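Local coordinates for centrosomal protein 43 (Homo sapiens, PDB 2D68) that is required for anchoring microtubules to centrosomes and for ciliation, and forms a homodimer through its N-terminal domain, at residues L24-L29 with A39-E44; R59-I64 with G72-E77. All blocks are in the same frame, centred on the assembly; numbering follows the deposited sequence.

Both contacts lie within the N-terminal dimerisation domain, an all-helical fold in which they sit on opposite sides of the chain's centre, about 17 Å apart between their centres. They come in series along the chain: interaction 1 joins helices 16-31 and 35-45 of the LisH region, and interaction 2 then joins the end of helix 54-61 and the residues after it to helix 74-80. Helix 16-31 links the two. Its E27 OE1 probably accepts a hydrogen bond from L74 N at 2.8 Å, and L24 CD2 packs on L74 CD2 at 3.9 Å. Both contacts also touch the second subunit, which is consistent with a domain whose core packing runs close to the dimer interface.

Interaction 1: L24-L29 with A39-E44; sequences LVAEFL and AVFQPE
F41 reaches from helix 35-45 to V25, A26 and L29 of helix 16-31, closing the nearly antiparallel helical hairpin of the LisH motif. The axes of these short helical segments make an angle of 159° and come within 11.3 Å at their closest, a wide spacing that suits one large aromatic ring laid against a patch of small and branched residues on the facing helix. With CG anti to the backbone N, the F41 torsion (chi1 -178°) carries the ring across to helix 16-31. L29 lies over one of its faces, CD1 standing 4.0 Å from F41 CG, while the two side chains cross at a slant. V25 crosses F41 at about a right angle, its CG1 4.1 Å from F41 CE1. A26 and F41 have the closest CA atoms across the two segments, 8.1 Å apart, and alanine's single methyl suits a place this near the ring. Were this phenylalanine replaced by alanine, the helices would probably be left with a gap between them, and L29 CD1, V25 CG1 and A26 CB would lose their ring partner. V25 also packs on L75 of the second subunit, placing this hairpin beside the dimer interface. A26 CB meets the ring obliquely, 4.0 Å from F41 CE2.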
loop_
_atom_site.group_PDB
_atom_site.type_symbol
_atom_site.label_atom_id
_atom_site.label_comp_id
_atom_site.label_asym_id
_atom_site.label_seq_id
_atom_site.Cartn_x
_atom_site.Cartn_y
_atom_site.Cartn_z
ATOM N N LEU B 24 0.640 5.862 1.458
ATOM C CA LEU B 24 0.913 5.222 0.158
ATOM C C LEU B 24 -0.174 4.224 -0.228
ATOM O O LEU B 24 -0.539 4.108 -1.414
ATOM C CB LEU B 24 2.281 4.534 0.161
ATOM C CG LEU B 24 3.485 5.471 0.092
ATOM C CD1 LEU B 24 4.738 4.725 0.545
ATOM C CD2 LEU B 24 3.673 6.077 -1.309
ATOM N N VAL B 25 -0.684 3.484 0.753
ATOM C CA VAL B 25 -1.809 2.575 0.504
ATOM C C VAL B 25 -3.061 3.355 0.060
ATOM O O VAL B 25 -3.671 3.014 -0.965
ATOM C CB VAL B 25 -2.081 1.697 1.738
ATOM C CG1 VAL B 25 -3.363 0.834 1.539
ATOM C CG2 VAL B 25 -0.890 0.774 1.992
ATOM N N ALA B 26 -3.413 4.417 0.784
ATOM C CA ALA B 26 -4.555 5.253 0.381
ATOM C C ALA B 26 -4.362 5.831 -1.028
ATOM O O ALA B 26 -5.317 5.873 -1.815
ATOM C CB ALA B 26 -4.806 6.350 1.407
ATOM N N GLU B 27 -3.127 6.231 -1.361
ATOM C CA GLU B 27 -2.866 6.805 -2.681
ATOM C C GLU B 27 -3.052 5.760 -3.770
ATOM O O GLU B 27 -3.539 6.076 -4.840
ATOM C CB GLU B 27 -1.475 7.449 -2.761
ATOM C CG GLU B 27 -1.316 8.398 -3.990
ATOM C CD GLU B 27 -0.844 7.702 -5.272
ATOM O OE1 GLU B 27 -0.128 6.688 -5.191
ATOM O OE2 GLU B 27 -1.180 8.194 -6.366
ATOM N N PHE B 28 -2.665 4.519 -3.493
ATOM C CA PHE B 28 -2.913 3.441 -4.427
ATOM C C PHE B 28 -4.424 3.287 -4.686
ATOM O O PHE B 28 -4.855 3.179 -5.834
ATOM C CB PHE B 28 -2.304 2.133 -3.893
ATOM C CG PHE B 28 -2.721 0.927 -4.671
ATOM C CD1 PHE B 28 -1.965 0.469 -5.738
ATOM C CD2 PHE B 28 -3.881 0.222 -4.331
ATOM C CE1 PHE B 28 -2.383 -0.644 -6.471
ATOM C CE2 PHE B 28 -4.285 -0.889 -5.059
ATOM C CZ PHE B 28 -3.531 -1.318 -6.128
ATOM N N LEU B 29 -5.219 3.302 -3.619
ATOM C CA LEU B 29 -6.675 3.176 -3.764
ATOM C C LEU B 29 -7.228 4.329 -4.583
ATOM O O LEU B 29 -8.066 4.134 -5.483
ATOM C CB LEU B 29 -7.358 3.096 -2.388
ATOM C CG LEU B 29 -6.933 1.937 -1.490
ATOM C CD1 LEU B 29 -7.615 2.114 -0.104
ATOM C CD2 LEU B 29 -7.308 0.590 -2.093
ATOM N N ALA B 39 -13.951 4.295 0.873
ATOM C CA ALA B 39 -15.090 4.647 1.716
ATOM C C ALA B 39 -15.138 3.820 3.004
ATOM O O ALA B 39 -15.669 4.286 4.019
ATOM C CB ALA B 39 -16.375 4.481 0.930
ATOM N N VAL B 40 -14.620 2.591 2.943
ATOM C CA VAL B 40 -14.534 1.727 4.136
ATOM C C VAL B 40 -13.186 1.871 4.839
ATOM O O VAL B 40 -13.114 1.899 6.077
ATOM C CB VAL B 40 -14.813 0.253 3.767
ATOM C CG1 VAL B 40 -14.682 -0.679 4.974
ATOM C CG2 VAL B 40 -16.197 0.132 3.193
ATOM N N PHE B 41 -12.124 1.978 4.045
ATOM C CA PHE B 41 -10.762 2.205 4.579
ATOM C C PHE B 41 -10.683 3.384 5.548
ATOM O O PHE B 41 -10.097 3.279 6.628
ATOM C CB PHE B 41 -9.798 2.425 3.413
ATOM C CG PHE B 41 -8.353 2.634 3.816
ATOM C CD1 PHE B 41 -7.506 1.549 3.998
ATOM C CD2 PHE B 41 -7.838 3.924 3.970
ATOM C CE1 PHE B 41 -6.155 1.735 4.336
ATOM C CE2 PHE B 41 -6.493 4.119 4.315
ATOM C CZ PHE B 41 -5.656 3.023 4.500
ATOM N N GLN B 42 -11.269 4.508 5.159
ATOM C CA GLN B 42 -11.177 5.705 5.987
ATOM C C GLN B 42 -11.801 5.550 7.392
ATOM O O GLN B 42 -11.118 5.802 8.394
ATOM C CB GLN B 42 -11.645 6.922 5.209
ATOM C CG GLN B 42 -10.727 7.185 3.999
ATOM C CD GLN B 42 -10.964 8.522 3.350
ATOM O OE1 GLN B 42 -12.112 8.963 3.193
ATOM N NE2 GLN B 42 -9.877 9.175 2.938
ATOM N N PRO B 43 -13.079 5.120 7.491
ATOM C CA PRO B 43 -13.564 4.904 8.861
ATOM C C PRO B 43 -12.856 3.746 9.581
ATOM O O PRO B 43 -12.649 3.819 10.796
ATOM C CB PRO B 43 -15.065 4.582 8.681
ATOM C CG PRO B 43 -15.215 4.175 7.272
ATOM C CD PRO B 43 -14.125 4.865 6.486
ATOM N N GLU B 44 -12.465 2.702 8.854
ATOM C CA GLU B 44 -11.867 1.537 9.512
ATOM C C GLU B 44 -10.481 1.831 10.101
ATOM O O GLU B 44 -10.052 1.193 11.073
ATOM C CB GLU B 44 -11.825 0.313 8.595
ATOM C CG GLU B 44 -11.847 -1.003 9.383
ATOM C CD GLU B 44 -11.919 -2.271 8.535
ATOM O OE1 GLU B 44 -11.455 -2.289 7.377
ATOM O OE2 GLU B 44 -12.440 -3.270 9.057
#

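Interaction 2: R59-I64 with G72-E77; sequences RDLGII and GPLLLE
A Schellman motif ends helix 54-61, and around it L61, on the last helical turn, and I63, just beyond the glycine, face L74 and E77 on the first turn of helix 74-80. G62 is the residue that leaves the helix: its phi of 80° is favourable for glycine, and its N bonds back to R59 O at 3.2 Å. The chain then runs extended, so that I63 can follow L61 into the same apolar surface. L74 faces both with its two methyls divided. CG lies anti to the backbone N (chi1 -153°), carrying the branch across to the other segment, where CD2 meets L61 CD1 at 3.9 Å and CD1 meets I63 CG2 at 4.2 Å. In both pairs the side chains slide past each other in opposite directions. The longer branch of I63 ends at CD1, 4.0 Å from E77 CG. A glutamate suits this border position because its methylene carbons pack on isoleucine, while a bend at chi2 (70°) turns the carboxylate aside, where OE2 forms a salt bridge with R80. L61 O accepts a hydrogen bond from W82 NE1 of the second subunit, and the L61 side chain touches I79 of that subunit, tying the helix end to the dimer partner. Within the chain, L74 also packs on L57 and A58 of helix 54-61, and L61 on L20 of helix 16-31.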
loop_
_atom_site.group_PDB
_atom_site.type_symbol
_atom_site.label_atom_id
_atom_site.label_comp_id
_atom_site.label_asym_id
_atom_site.label_seq_id
_atom_site.Cartn_x
_atom_site.Cartn_y
_atom_site.Cartn_z
ATOM N N ARG B 59 7.477 14.099 -2.385
ATOM C CA ARG B 59 8.466 14.998 -1.785
ATOM C C ARG B 59 9.223 14.317 -0.636
ATOM O O ARG B 59 10.463 14.359 -0.576
ATOM C CB ARG B 59 7.786 16.290 -1.315
ATOM C CG ARG B 59 8.727 17.431 -0.916
ATOM C CD ARG B 59 7.921 18.649 -0.422
ATOM N NE ARG B 59 6.750 18.841 -1.254
ATOM C CZ ARG B 59 5.475 18.791 -0.858
ATOM N NH1 ARG B 59 5.126 18.614 0.417
ATOM N NH2 ARG B 59 4.534 18.953 -1.770
ATOM N N ASP B 60 8.479 13.653 0.247
ATOM C CA ASP B 60 9.044 12.941 1.378
ATOM C C ASP B 60 10.019 11.851 0.940
ATOM O O ASP B 60 11.081 11.667 1.545
ATOM C CB ASP B 60 7.919 12.291 2.170
ATOM C CG ASP B 60 7.722 12.900 3.532
ATOM O OD1 ASP B 60 7.262 12.139 4.415
ATOM O OD2 ASP B 60 8.019 14.100 3.732
ATOM N N LEU B 61 9.641 11.129 -0.111
ATOM C CA LEU B 61 10.411 9.994 -0.615
ATOM C C LEU B 61 11.549 10.409 -1.563
ATOM O O LEU B 61 12.388 9.587 -1.947
ATOM C CB LEU B 61 9.480 9.021 -1.337
ATOM C CG LEU B 61 8.463 8.277 -0.475
ATOM C CD1 LEU B 61 7.349 7.752 -1.335
ATOM C CD2 LEU B 61 9.143 7.117 0.254
ATOM N N GLY B 62 11.560 11.679 -1.956
ATOM C CA GLY B 62 12.585 12.180 -2.885
ATOM C C GLY B 62 12.292 11.838 -4.331
ATOM O O GLY B 62 13.176 11.942 -5.203
ATOM N N ILE B 63 11.050 11.445 -4.610
ATOM C CA ILE B 63 10.622 11.131 -5.973
ATOM C C ILE B 63 10.228 12.401 -6.729
ATOM O O ILE B 63 9.468 13.228 -6.224
ATOM C CB ILE B 63 9.474 10.089 -5.957
ATOM C CG1 ILE B 63 10.027 8.762 -5.409
ATOM C CG2 ILE B 63 8.841 9.920 -7.329
ATOM C CD1 ILE B 63 8.966 7.762 -4.980
ATOM N N ILE B 64 10.763 12.558 -7.939
ATOM C CA ILE B 64 10.436 13.711 -8.789
ATOM C C ILE B 64 9.376 13.278 -9.808
ATOM O O ILE B 64 9.621 12.377 -10.611
ATOM C CB ILE B 64 11.699 14.249 -9.535
ATOM C CG1 ILE B 64 12.843 14.557 -8.563
ATOM C CG2 ILE B 64 11.347 15.468 -10.395
ATOM C CD1 ILE B 64 14.234 14.535 -9.215
ATOM N N GLY B 72 1.490 5.836 -12.957
ATOM C CA GLY B 72 1.278 4.747 -11.997
ATOM C C GLY B 72 1.095 5.277 -10.590
ATOM O O GLY B 72 1.383 6.440 -10.326
ATOM N N PRO B 73 0.621 4.422 -9.670
ATOM C CA PRO B 73 0.536 4.856 -8.276
ATOM C C PRO B 73 1.959 5.049 -7.754
ATOM O O PRO B 73 2.914 4.503 -8.324
ATOM C CB PRO B 73 -0.152 3.671 -7.570
ATOM C CG PRO B 73 0.285 2.478 -8.420
ATOM C CD PRO B 73 0.247 3.014 -9.843
ATOM N N LEU B 74 2.117 5.835 -6.701
ATOM C CA LEU B 74 3.455 6.098 -6.208
ATOM C C LEU B 74 4.155 4.810 -5.737
ATOM O O LEU B 74 5.370 4.668 -5.885
ATOM C CB LEU B 74 3.405 7.168 -5.115
ATOM C CG LEU B 74 4.668 7.990 -4.971
ATOM C CD1 LEU B 74 4.952 8.779 -6.249
ATOM C CD2 LEU B 74 4.487 8.938 -3.779
ATOM N N LEU B 75 3.396 3.868 -5.171
ATOM C CA LEU B 75 3.980 2.587 -4.741
ATOM C C LEU B 75 4.625 1.831 -5.890
ATOM O O LEU B 75 5.543 1.042 -5.688
ATOM C CB LEU B 75 2.926 1.702 -4.069
ATOM C CG LEU B 75 2.686 1.965 -2.590
ATOM C CD1 LEU B 75 1.489 1.172 -2.073
ATOM C CD2 LEU B 75 3.950 1.643 -1.761
ATOM N N LEU B 76 4.150 2.059 -7.117
ATOM C CA LEU B 76 4.832 1.431 -8.255
ATOM C C LEU B 76 6.296 1.892 -8.337
ATOM O O LEU B 76 7.209 1.080 -8.578
ATOM C CB LEU B 76 4.093 1.722 -9.560
ATOM C CG LEU B 76 4.793 1.070 -10.762
ATOM C CD1 LEU B 76 4.864 -0.421 -10.646
ATOM C CD2 LEU B 76 4.093 1.483 -12.053
ATOM N N GLU B 77 6.526 3.189 -8.142
ATOM C CA GLU B 77 7.878 3.732 -8.222
ATOM C C GLU B 77 8.728 3.260 -7.050
ATOM O O GLU B 77 9.917 2.918 -7.202
ATOM C CB GLU B 77 7.829 5.260 -8.267
ATOM C CG GLU B 77 9.187 5.884 -8.556
ATOM C CD GLU B 77 9.710 5.665 -9.980
ATOM O OE1 GLU B 77 9.186 4.839 -10.753
ATOM O OE2 GLU B 77 10.686 6.350 -10.325
#